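Chitinase A (Cycas revoluta, PDB 4MNK) probably hydrolyses chitin as a class V plant chitinase of glycoside hydrolase family 18, and binds N-acetylglucosamine oligomers along its cleft. Local coordinates at residues R98-K101 with S102-L106. Numbering follows the deposited sequence.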
loop_
_atom_site.group_PDB
_atom_site.type_symbol
_atom_site.label_atom_id
_atom_site.label_comp_id
_atom_site.label_asym_id
_atom_site.label_seq_id
_atom_site.Cartn_x
_atom_site.Cartn_y
_atom_site.Cartn_z
ATOM N N ARG A 98 23.796 -9.992 1.243
ATOM C CA ARG A 98 23.095 -10.894 2.157
ATOM C C ARG A 98 21.580 -10.716 2.059
ATOM O O ARG A 98 20.838 -11.699 2.058
ATOM C CB ARG A 98 23.573 -10.704 3.603
ATOM C CG ARG A 98 25.055 -11.017 3.815
ATOM C CD ARG A 98 25.416 -11.149 5.287
ATOM N NE ARG A 98 25.165 -9.923 6.046
ATOM C CZ ARG A 98 26.016 -8.906 6.156
ATOM N NH1 ARG A 98 27.196 -8.941 5.546
ATOM N NH2 ARG A 98 25.684 -7.843 6.876
ATOM N N PHE A 99 21.135 -9.463 1.959
ATOM C CA PHE A 99 19.718 -9.134 1.807
ATOM C C PHE A 99 19.150 -9.726 0.520
ATOM O O PHE A 99 18.084 -10.336 0.528
ATOM C CB PHE A 99 19.520 -7.615 1.817
ATOM C CG PHE A 99 18.095 -7.176 1.568
ATOM C CD1 PHE A 99 17.256 -6.859 2.632
ATOM C CD2 PHE A 99 17.596 -7.064 0.273
ATOM C CE1 PHE A 99 15.941 -6.442 2.412
ATOM C CE2 PHE A 99 16.281 -6.653 0.043
ATOM C CZ PHE A 99 15.456 -6.344 1.117
ATOM N N VAL A 100 19.867 -9.532 -0.582
ATOM C CA VAL A 100 19.404 -9.986 -1.890
ATOM C C VAL A 100 19.262 -11.511 -1.921
ATOM O O VAL A 100 18.223 -12.034 -2.341
ATOM C CB VAL A 100 20.328 -9.456 -3.016
ATOM C CG1 VAL A 100 20.107 -10.207 -4.311
ATOM C CG2 VAL A 100 20.099 -7.962 -3.222
ATOM N N LYS A 101 20.288 -12.212 -1.441
ATOM C CA LYS A 101 20.292 -13.674 -1.410
ATOM C C LYS A 101 19.178 -14.221 -0.514
ATOM O O LYS A 101 18.445 -15.134 -0.911
ATOM C CB LYS A 101 21.654 -14.198 -0.949
ATOM C CG LYS A 101 21.778 -15.716 -0.927
ATOM C CD LYS A 101 23.152 -16.145 -0.426
ATOM C CE LYS A 101 23.301 -17.658 -0.427
ATOM N NZ LYS A 101 23.321 -18.227 -1.804
ATOM N N SER A 102 19.054 -13.664 0.689
ATOM C CA SER A 102 18.070 -14.149 1.657
ATOM C C SER A 102 16.621 -13.829 1.274
ATOM O O SER A 102 15.722 -14.609 1.581
ATOM C CB SER A 102 18.381 -13.655 3.072
ATOM O OG SER A 102 18.277 -12.246 3.163
ATOM N N SER A 103 16.398 -12.697 0.608
ATOM C CA SER A 103 15.044 -12.318 0.194
ATOM C C SER A 103 14.512 -13.242 -0.901
ATOM O O SER A 103 13.355 -13.664 -0.854
ATOM C CB SER A 103 14.985 -10.856 -0.255
ATOM O OG SER A 103 15.801 -10.630 -1.388
ATOM N N ILE A 104 15.363 -13.563 -1.873
ATOM C CA ILE A 104 15.004 -14.497 -2.936
ATOM C C ILE A 104 14.732 -15.883 -2.343
ATOM O O ILE A 104 13.728 -16.518 -2.671
ATOM C CB ILE A 104 16.089 -14.537 -4.033
ATOM C CG1 ILE A 104 16.096 -13.212 -4.803
ATOM C CG2 ILE A 104 15.872 -15.719 -4.978
ATOM C CD1 ILE A 104 17.341 -12.979 -5.620
ATOM N N ALA A 105 15.606 -16.322 -1.438
ATOM C CA ALA A 105 15.443 -17.607 -0.756
ATOM C C ALA A 105 14.146 -17.659 0.052
ATOM O O ALA A 105 13.470 -18.685 0.075
ATOM C CB ALA A 105 16.644 -17.901 0.137
ATOM N N LEU A 106 13.805 -16.550 0.702
ATOM C CA LEU A 106 12.588 -16.453 1.501
ATOM C C LEU A 106 11.324 -16.633 0.659
ATOM O O LEU A 106 10.422 -17.394 1.033
ATOM C CB LEU A 106 12.544 -15.114 2.239
ATOM C CG LEU A 106 11.464 -14.954 3.308
ATOM C CD1 LEU A 106 11.836 -15.720 4.560
ATOM C CD2 LEU A 106 11.287 -13.487 3.631
#
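The flat peptide carbonyl of Arg98 takes two donors from Ser102, one from each face of its plane. The hydroxyl OG of Ser102 sits 2.8 Å from Arg98 O, tilted out of the plane by 26°. The amide N of Ser102 lies 3.0 Å from Arg98 O, tilted by about as much to the other face. The other flat group, the Phe99 ring, meets Ser103 obliquely, with CE2 of the ring 4.3 Å from OG of Ser103 in one of the two modelled conformers of that serine; Ile75 and Leu117, on two neighbouring strands, also touch Phe99. With chi1 at 64°, OG of Ser102 lies between its own N and carbonyl carbon, which turns it back to Arg98 O. The same hydroxyl is hydrogen-bonded to Val45 N in the adjoining loop, tying helix to loop, while Arg98 reaches that loop through its guanidinium, NE to Thr42 O and NH2 to Pro41 O. With an alanine here OG is gone, and Arg98 O is likely to keep just the amide of this turn, with Val45 N losing its hydroxyl partner. One residue on, the same conformer of buried Ser103 places OG 3.0 Å from Phe99 O and from Val100 O. On the side toward helix 125-149, the side chains of Val100 and Ile104 lie side by side and point the same way, CG1 of Val100 4.1 Å from CD1 of Ile104, and both residues pack on Ala141. Regular i to i+4 amide bonds, such as Ala105 N to Lys101 O at 3.1 Å, carry the backbone. This is a stretch of helix 93-110 in which the Ser102 hydroxyl bonds back to the carbonyl of the residue four before it, on one of the outer helices that pack against the parallel strands of the family 18 TIM barrel.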